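Local coordinates for protein homospermidine synthase (PDB 2PH5) that probably makes the polyamine homospermidine in an NAD-dependent reaction, holding the dinucleotide on a Rossmann-type domain, at residues L153-G157 with A158-L162; P30-F33 with E34-I38. All coordinates share one frame; numbering follows the deposited sequence.

Contact 1: L153-G157 with A158-L162; sequences LITHG and ANPGL. With NAD (nicotinamide-adenine-dinucleotide), chain C.
G157 and P160 are tied backbone to backbone at the turn where the chain leaves strand 152-153 and enters helix 158-176. G157 N donates to P160 O at 2.7 Å, tilted 16° from the carbonyl plane, and L162 N donates to G157 O at 2.7 Å, within the carbonyl plane. Because the second bond spans five residues, the helix opens with a wide pi-type turn, with G157 at its N-cap position. A cis peptide bond precedes P160, a geometry proline tolerates better than other residues. G161 suits its place because its phi of 130° would press a side chain against the preceding carbonyl; its CA instead approaches G157 O to 3.0 Å in a CA-H...O contact.

This turn is the nicotinamide end of the NAD site, where backbone groups read the carboxamide. N159 N donates almost straight to NAD O7N at 2.8 Å, with weaker help from A158 N and N159 ND2, while NAD N7N donates to P160 O at 3.0 Å. P160 O therefore accepts from both protein and cofactor. G157 CA lies 3.0 Å from NAD N7N, and a CB built here would run into that nitrogen, so glycine fits.

T155 and P160 supply the side-chain packing, crossing at about a right angle with T155 CB 3.6 Å from P160 CG. With OG1 between the backbone N and carbonyl carbon (chi1 56°), the T155 hydroxyl folds back and donates a hydrogen bond to I154 O, from above the carbonyl plane. L153 CD2 sits over one face of the H156 ring, toward its rim, and H165 also meets that ring.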
ATOM      1  N   LEU A 153      24.036 -28.124   6.787  1.00 24.19           N
ATOM      2  CA  LEU A 153      23.955 -26.668   6.889  1.00 23.07           C
ATOM      3  C   LEU A 153      22.493 -26.252   6.819  1.00 23.00           C
ATOM      4  O   LEU A 153      21.825 -26.488   5.816  1.00 24.10           O
ATOM      5  CB  LEU A 153      24.729 -26.017   5.732  1.00 23.77           C
ATOM      6  CG  LEU A 153      25.005 -24.509   5.825  1.00 23.35           C
ATOM      7  CD1 LEU A 153      25.854 -24.224   7.059  1.00 22.61           C
ATOM      8  CD2 LEU A 153      25.720 -24.031   4.569  1.00 22.43           C
ATOM      9  N   ILE A 154      21.997 -25.630   7.881  1.00 23.31           N
ATOM     10  CA  ILE A 154      20.599 -25.225   7.915  1.00 25.01           C
ATOM     11  C   ILE A 154      20.356 -23.728   7.769  1.00 24.34           C
ATOM     12  O   ILE A 154      21.240 -22.912   8.027  1.00 24.85           O
ATOM     13  CB  ILE A 154      19.923 -25.719   9.212  1.00 25.09           C
ATOM     14  CG1 ILE A 154      20.670 -25.162  10.430  1.00 26.09           C
ATOM     15  CG2 ILE A 154      19.917 -27.238   9.234  1.00 24.05           C
ATOM     16  CD1 ILE A 154      20.060 -25.556  11.772  1.00 23.30           C
ATOM     17  N   THR A 155      19.139 -23.387   7.352  1.00 23.62           N
ATOM     18  CA  THR A 155      18.713 -22.006   7.157  1.00 23.00           C
ATOM     19  C   THR A 155      19.804 -21.161   6.530  1.00 23.36           C
ATOM     20  O   THR A 155      20.129 -20.087   7.036  1.00 21.33           O
ATOM     21  CB  THR A 155      18.298 -21.352   8.491  1.00 23.20           C
ATOM     22  OG1 THR A 155      19.380 -21.447   9.424  1.00 21.78           O
ATOM     23  CG2 THR A 155      17.069 -22.055   9.081  1.00 23.21           C
ATOM     24  N   HIS A 156      20.364 -21.644   5.423  1.00 23.07           N
ATOM     25  CA  HIS A 156      21.430 -20.913   4.760  1.00 22.87           C
ATOM     26  C   HIS A 156      21.004 -20.338   3.417  1.00 23.49           C
ATOM     27  O   HIS A 156      21.457 -20.791   2.367  1.00 23.89           O
ATOM     28  CB  HIS A 156      22.654 -21.808   4.575  1.00 22.70           C
ATOM     29  CG  HIS A 156      23.884 -21.060   4.165  1.00 24.15           C
ATOM     30  ND1 HIS A 156      24.783 -20.549   5.075  1.00 25.36           N
ATOM     31  CD2 HIS A 156      24.328 -20.676   2.945  1.00 25.13           C
ATOM     32  CE1 HIS A 156      25.725 -19.881   4.435  1.00 23.26           C
ATOM     33  NE2 HIS A 156      25.471 -19.940   3.142  1.00 23.58           N
ATOM     34  N   GLY A 157      20.119 -19.346   3.457  1.00 24.19           N
ATOM     35  CA  GLY A 157      19.667 -18.697   2.236  1.00 23.24           C
ATOM     36  C   GLY A 157      20.162 -17.268   2.320  1.00 24.66           C
ATOM     37  O   GLY A 157      21.172 -17.019   2.969  1.00 25.82           O
ATOM     38  N   ALA A 158      19.472 -16.329   1.680  1.00 25.54           N
ATOM     39  CA  ALA A 158      19.886 -14.935   1.744  1.00 26.15           C
ATOM     40  C   ALA A 158      19.601 -14.496   3.186  1.00 28.60           C
ATOM     41  O   ALA A 158      20.466 -13.955   3.870  1.00 28.82           O
ATOM     42  CB  ALA A 158      19.100 -14.094   0.744  1.00 26.47           C
ATOM     43  N   ASN A 159      18.378 -14.710   3.648  1.00 29.18           N
ATOM     44  CA  ASN A 159      18.049 -14.397   5.029  1.00 33.80           C
ATOM     45  C   ASN A 159      16.860 -15.230   5.453  1.00 35.46           C
ATOM     46  O   ASN A 159      15.764 -15.107   4.906  1.00 34.25           O
ATOM     47  CB  ASN A 159      17.774 -12.897   5.265  1.00 35.97           C
ATOM     48  CG  ASN A 159      16.553 -12.401   4.554  1.00 37.22           C
ATOM     49  OD1 ASN A 159      15.969 -11.391   4.946  1.00 36.19           O
ATOM     50  ND2 ASN A 159      16.163 -13.091   3.484  1.00 40.76           N
ATOM     51  N   PRO A 160      17.068 -16.106   6.439  1.00 35.24           N
ATOM     52  CA  PRO A 160      18.325 -16.340   7.156  1.00 34.82           C
ATOM     53  C   PRO A 160      19.458 -16.844   6.268  1.00 36.10           C
ATOM     54  O   PRO A 160      19.214 -17.453   5.225  1.00 37.91           O
ATOM     55  CB  PRO A 160      17.931 -17.383   8.185  1.00 35.87           C
ATOM     56  CG  PRO A 160      16.974 -18.223   7.397  1.00 38.25           C
ATOM     57  CD  PRO A 160      16.096 -17.171   6.735  1.00 37.11           C
ATOM     58  N   GLY A 161      20.697 -16.599   6.697  1.00 33.14           N
ATOM     59  CA  GLY A 161      21.843 -17.067   5.940  1.00 31.14           C
ATOM     60  C   GLY A 161      22.890 -16.009   5.679  1.00 31.10           C
ATOM     61  O   GLY A 161      23.680 -15.662   6.554  1.00 33.27           O
ATOM     62  N   LEU A 162      22.892 -15.509   4.453  1.00 28.29           N
ATOM     63  CA  LEU A 162      23.822 -14.486   4.030  1.00 26.77           C
ATOM     64  C   LEU A 162      23.849 -13.334   5.026  1.00 26.64           C
ATOM     65  O   LEU A 162      24.901 -12.743   5.279  1.00 25.88           O
ATOM     66  CB  LEU A 162      23.397 -13.972   2.661  1.00 26.82           C
ATOM     67  CG  LEU A 162      24.278 -12.937   1.981  1.00 26.46           C
ATOM     68  CD1 LEU A 162      25.688 -13.487   1.782  1.00 28.31           C
ATOM     69  CD2 LEU A 162      23.646 -12.583   0.647  1.00 28.46           C
TER
HETATM   70  PA  NAD C 501       7.905 -23.102  -3.553  1.00 27.86           P
HETATM   71  O1A NAD C 501       6.580 -23.300  -2.869  1.00 26.13           O
HETATM   72  O2A NAD C 501       7.951 -22.215  -4.748  1.00 27.37           O
HETATM   73  O5B NAD C 501       8.551 -24.529  -3.973  1.00 25.38           O
HETATM   74  C5B NAD C 501       8.589 -25.607  -3.042  1.00 27.00           C
HETATM   75  C4B NAD C 501       8.636 -26.927  -3.834  1.00 29.21           C
HETATM   76  O4B NAD C 501       8.628 -27.958  -2.871  1.00 29.00           O
HETATM   77  C3B NAD C 501       7.437 -27.161  -4.758  1.00 28.14           C
HETATM   78  O3B NAD C 501       7.881 -27.421  -6.092  1.00 29.26           O
HETATM   79  C2B NAD C 501       6.730 -28.343  -4.157  1.00 28.91           C
HETATM   80  O2B NAD C 501       6.073 -29.185  -5.077  1.00 28.66           O
HETATM   81  C1B NAD C 501       7.824 -29.024  -3.334  1.00 28.62           C
HETATM   82  N9A NAD C 501       7.365 -29.763  -2.151  1.00 29.31           N
HETATM   83  C8A NAD C 501       6.235 -29.418  -1.390  1.00 29.97           C
HETATM   84  N7A NAD C 501       5.587 -30.511  -0.942  1.00 29.74           N
HETATM   85  C5A NAD C 501       6.272 -31.578  -1.414  1.00 30.34           C
HETATM   86  C6A NAD C 501       6.066 -32.949  -1.262  1.00 29.38           C
HETATM   87  N6A NAD C 501       5.072 -33.476  -0.546  1.00 26.74           N
HETATM   88  N1A NAD C 501       6.968 -33.794  -1.893  1.00 29.57           N
HETATM   89  C2A NAD C 501       8.026 -33.322  -2.644  1.00 28.17           C
HETATM   90  N3A NAD C 501       8.253 -31.975  -2.801  1.00 29.92           N
HETATM   91  C4A NAD C 501       7.367 -31.144  -2.179  1.00 29.62           C
HETATM   92  O3  NAD C 501       8.846 -22.480  -2.444  1.00 28.99           O
HETATM   93  PN  NAD C 501      10.402 -22.088  -2.417  1.00 29.46           P
HETATM   94  O1N NAD C 501      10.495 -20.719  -1.857  1.00 29.57           O
HETATM   95  O2N NAD C 501      10.974 -22.360  -3.783  1.00 25.34           O
HETATM   96  O5D NAD C 501      10.767 -23.199  -1.348  1.00 32.91           O
HETATM   97  C5D NAD C 501      12.038 -23.431  -0.794  1.00 34.33           C
HETATM   98  C4D NAD C 501      12.011 -22.737   0.552  1.00 35.46           C
HETATM   99  O4D NAD C 501      13.107 -21.866   0.637  1.00 35.99           O
HETATM  100  C3D NAD C 501      11.195 -22.577   1.818  1.00 35.59           C
HETATM  101  O3D NAD C 501      11.476 -23.605   2.755  1.00 35.53           O
HETATM  102  C2D NAD C 501      11.627 -21.201   2.294  1.00 35.56           C
HETATM  103  O2D NAD C 501      11.427 -20.992   3.663  1.00 37.50           O
HETATM  104  C1D NAD C 501      13.081 -21.125   1.843  1.00 34.30           C
HETATM  105  N1N NAD C 501      13.592 -19.788   1.459  1.00 33.51           N
HETATM  106  C2N NAD C 501      14.669 -19.242   2.120  1.00 32.92           C
HETATM  107  C3N NAD C 501      15.130 -17.976   1.698  1.00 32.90           C
HETATM  108  C7N NAD C 501      16.298 -17.314   2.343  1.00 31.18           C
HETATM  109  O7N NAD C 501      16.680 -16.092   1.850  1.00 32.78           O
HETATM  110  N7N NAD C 501      16.976 -17.861   3.329  1.00 30.93           N
HETATM  111  C4N NAD C 501      14.499 -17.278   0.618  1.00 33.89           C
HETATM  112  C5N NAD C 501      13.395 -17.874  -0.027  1.00 33.84           C
HETATM  113  C6N NAD C 501      12.937 -19.114   0.377  1.00 32.74           C

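Contact 2: P30-F33 with E34-I38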
ATOM      1  N   PRO A  30      21.162 -23.018 -12.600  1.00 30.72           N
ATOM      2  CA  PRO A  30      22.259 -22.329 -13.279  1.00 29.58           C
ATOM      3  C   PRO A  30      23.561 -22.258 -12.476  1.00 29.18           C
ATOM      4  O   PRO A  30      24.640 -22.497 -13.020  1.00 30.04           O
ATOM      5  CB  PRO A  30      21.679 -20.946 -13.541  1.00 28.48           C
ATOM      6  CG  PRO A  30      20.228 -21.230 -13.723  1.00 28.31           C
ATOM      7  CD  PRO A  30      19.946 -22.186 -12.611  1.00 29.66           C
ATOM      8  N   LEU A  31      23.461 -21.932 -11.190  1.00 27.40           N
ATOM      9  CA  LEU A  31      24.645 -21.804 -10.342  1.00 26.17           C
ATOM     10  C   LEU A  31      25.380 -23.121 -10.090  1.00 25.50           C
ATOM     11  O   LEU A  31      26.590 -23.133  -9.869  1.00 24.84           O
ATOM     12  CB  LEU A  31      24.282 -21.141  -8.997  1.00 24.05           C
ATOM     13  CG  LEU A  31      24.154 -19.609  -8.967  1.00 22.71           C
ATOM     14  CD1 LEU A  31      23.042 -19.184  -9.893  1.00 21.19           C
ATOM     15  CD2 LEU A  31      23.876 -19.108  -7.549  1.00 22.48           C
ATOM     16  N   ILE A  32      24.657 -24.231 -10.129  1.00 26.93           N
ATOM     17  CA  ILE A  32      25.277 -25.525  -9.902  1.00 28.91           C
ATOM     18  C   ILE A  32      26.145 -25.930 -11.091  1.00 32.25           C
ATOM     19  O   ILE A  32      27.262 -26.426 -10.924  1.00 32.55           O
ATOM     20  CB  ILE A  32      24.218 -26.596  -9.673  1.00 27.04           C
ATOM     21  CG1 ILE A  32      23.277 -26.148  -8.553  1.00 26.45           C
ATOM     22  CG2 ILE A  32      24.890 -27.913  -9.323  1.00 27.47           C
ATOM     23  CD1 ILE A  32      22.118 -27.085  -8.311  1.00 26.85           C
ATOM     24  N   PHE A  33      25.632 -25.716 -12.296  1.00 33.53           N
ATOM     25  CA  PHE A  33      26.390 -26.059 -13.488  1.00 34.57           C
ATOM     26  C   PHE A  33      27.428 -24.995 -13.791  1.00 35.46           C
ATOM     27  O   PHE A  33      28.326 -25.205 -14.601  1.00 35.95           O
ATOM     28  CB  PHE A  33      25.450 -26.241 -14.676  1.00 33.06           C
ATOM     29  CG  PHE A  33      24.602 -27.465 -14.575  1.00 33.87           C
ATOM     30  CD1 PHE A  33      25.173 -28.728 -14.688  1.00 33.29           C
ATOM     31  CD2 PHE A  33      23.236 -27.362 -14.326  1.00 33.47           C
ATOM     32  CE1 PHE A  33      24.394 -29.880 -14.551  1.00 33.83           C
ATOM     33  CE2 PHE A  33      22.448 -28.504 -14.189  1.00 33.61           C
ATOM     34  CZ  PHE A  33      23.028 -29.765 -14.300  1.00 32.89           C
ATOM     35  N   GLU A  34      27.311 -23.856 -13.123  1.00 37.20           N
ATOM     36  CA  GLU A  34      28.248 -22.761 -13.328  1.00 39.02           C
ATOM     37  C   GLU A  34      29.472 -22.930 -12.431  1.00 39.39           C
ATOM     38  O   GLU A  34      30.577 -22.539 -12.798  1.00 41.34           O
ATOM     39  CB  GLU A  34      27.564 -21.426 -13.031  1.00 41.33           C
ATOM     40  CG  GLU A  34      28.372 -20.197 -13.420  1.00 45.36           C
ATOM     41  CD  GLU A  34      27.703 -18.903 -12.992  1.00 48.56           C
ATOM     42  OE1 GLU A  34      26.451 -18.842 -13.003  1.00 51.24           O
ATOM     43  OE2 GLU A  34      28.423 -17.941 -12.649  1.00 50.84           O
ATOM     44  N   LYS A  35      29.270 -23.528 -11.262  1.00 38.27           N
ATOM     45  CA  LYS A  35      30.349 -23.740 -10.308  1.00 38.25           C
ATOM     46  C   LYS A  35      30.855 -25.181 -10.250  1.00 37.77           C
ATOM     47  O   LYS A  35      31.885 -25.456  -9.633  1.00 37.94           O
ATOM     48  CB  LYS A  35      29.887 -23.317  -8.914  1.00 38.71           C
ATOM     49  CG  LYS A  35      29.864 -21.826  -8.693  1.00 37.88           C
ATOM     50  CD  LYS A  35      31.250 -21.357  -8.387  1.00 38.15           C
ATOM     51  CE  LYS A  35      31.257 -19.942  -7.887  1.00 38.50           C
ATOM     52  NZ  LYS A  35      32.664 -19.561  -7.616  1.00 39.65           N
ATOM     53  N   PHE A  36      30.143 -26.103 -10.884  1.00 37.43           N
ATOM     54  CA  PHE A  36      30.555 -27.499 -10.853  1.00 37.60           C
ATOM     55  C   PHE A  36      30.740 -28.105 -12.229  1.00 38.38           C
ATOM     56  O   PHE A  36      29.917 -27.908 -13.121  1.00 39.37           O
ATOM     57  CB  PHE A  36      29.541 -28.320 -10.054  1.00 33.90           C
ATOM     58  CG  PHE A  36      29.533 -28.000  -8.594  1.00 31.19           C
ATOM     59  CD1 PHE A  36      30.437 -28.605  -7.733  1.00 32.06           C
ATOM     60  CD2 PHE A  36      28.653 -27.057  -8.083  1.00 30.35           C
ATOM     61  CE1 PHE A  36      30.464 -28.273  -6.377  1.00 31.10           C
ATOM     62  CE2 PHE A  36      28.672 -26.716  -6.729  1.00 27.94           C
ATOM     63  CZ  PHE A  36      29.578 -27.324  -5.877  1.00 28.12           C
ATOM     64  N   ASP A  37      31.844 -28.828 -12.397  1.00 39.98           N
ATOM     65  CA  ASP A  37      32.147 -29.495 -13.659  1.00 41.75           C
ATOM     66  C   ASP A  37      31.472 -30.853 -13.569  1.00 41.17           C
ATOM     67  O   ASP A  37      32.105 -31.905 -13.664  1.00 42.91           O
ATOM     68  CB  ASP A  37      33.658 -29.667 -13.827  1.00 43.68           C
ATOM     69  CG  ASP A  37      34.015 -30.416 -15.091  1.00 44.28           C
ATOM     70  OD1 ASP A  37      33.411 -30.120 -16.145  1.00 44.90           O
ATOM     71  OD2 ASP A  37      34.899 -31.294 -15.029  1.00 45.38           O
ATOM     72  N   ILE A  38      30.163 -30.795 -13.381  1.00 40.15           N
ATOM     73  CA  ILE A  38      29.345 -31.971 -13.217  1.00 38.90           C
ATOM     74  C   ILE A  38      28.502 -32.244 -14.456  1.00 38.97           C
ATOM     75  O   ILE A  38      28.284 -31.356 -15.288  1.00 35.80           O
ATOM     76  CB  ILE A  38      28.448 -31.780 -11.973  1.00 39.44           C
ATOM     77  CG1 ILE A  38      27.903 -33.116 -11.499  1.00 43.20           C
ATOM     78  CG2 ILE A  38      27.314 -30.821 -12.279  1.00 37.53           C
ATOM     79  CD1 ILE A  38      27.186 -33.028 -10.162  1.00 46.24           C
TER
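F33 and I38 make an apolar contact across the end of helix 23-35, with I38 CG2 3.8 Å from F33 CE1. In beta-branched I38, CG1 runs anti to the backbone N (chi1 -162°), which places CG2 against the F33 ring at an oblique approach. Just before this pair, I32 CG2 rests 4.1 Å from F36 CD2. The same F36 ring has I32 O at its edge, near the ring plane, 3.2 Å from CD2.

Behind these side chains lie the last helical backbone bonds. K35 N donates to L31 O at 3.0 Å, from 38° above the carbonyl plane. E34 N is shared weakly between P30 O and L31 O, and F36 N reaches I32 O only weakly as the helix runs out. F36 then leaves helical geometry, and D37 centres an inverse gamma turn, with a weak I38 N to F36 O bond, after which the I38 side chain sets out toward the helix.

Farther out, F36 meets F16 edge-to-face and touches I401 and I408 of helix 391-408, so a large aromatic fits this buried spot. The F33 ring lies nearly parallel to that of Y59, and K9 NZ hydrogen-bonds to F33 O. E34 and K35 are partly exposed, which suits charged side chains, and E34 OE2 hydrogen-bonds weakly to Y433 OH. The whole is the C-terminal end of the helix in a Rossmann-type beta-alpha-beta unit, between strands 16-19 and 43-47.

Both contacts are local turns at helix ends, but at opposite ends: contact 1 begins the helix 158-176, whereas contact 2 finishes the helix 23-35. Contact 1 is buried near the middle of the chain and contact 2 partly buried toward its periphery, their centres about 20 Å apart without touching. The helix 391-408 is a shared neighbour, touched by A158 and L162 in one and by L31 and F36 in the other. Their chemistry follows their place: at 153-162 a turn shaped by glycines and a cis proline presents polar groups of A158, N159 and P160 to a ligand, while at 30-38 aromatic and branched aliphatic residues cover a helix end that does not touch NAD.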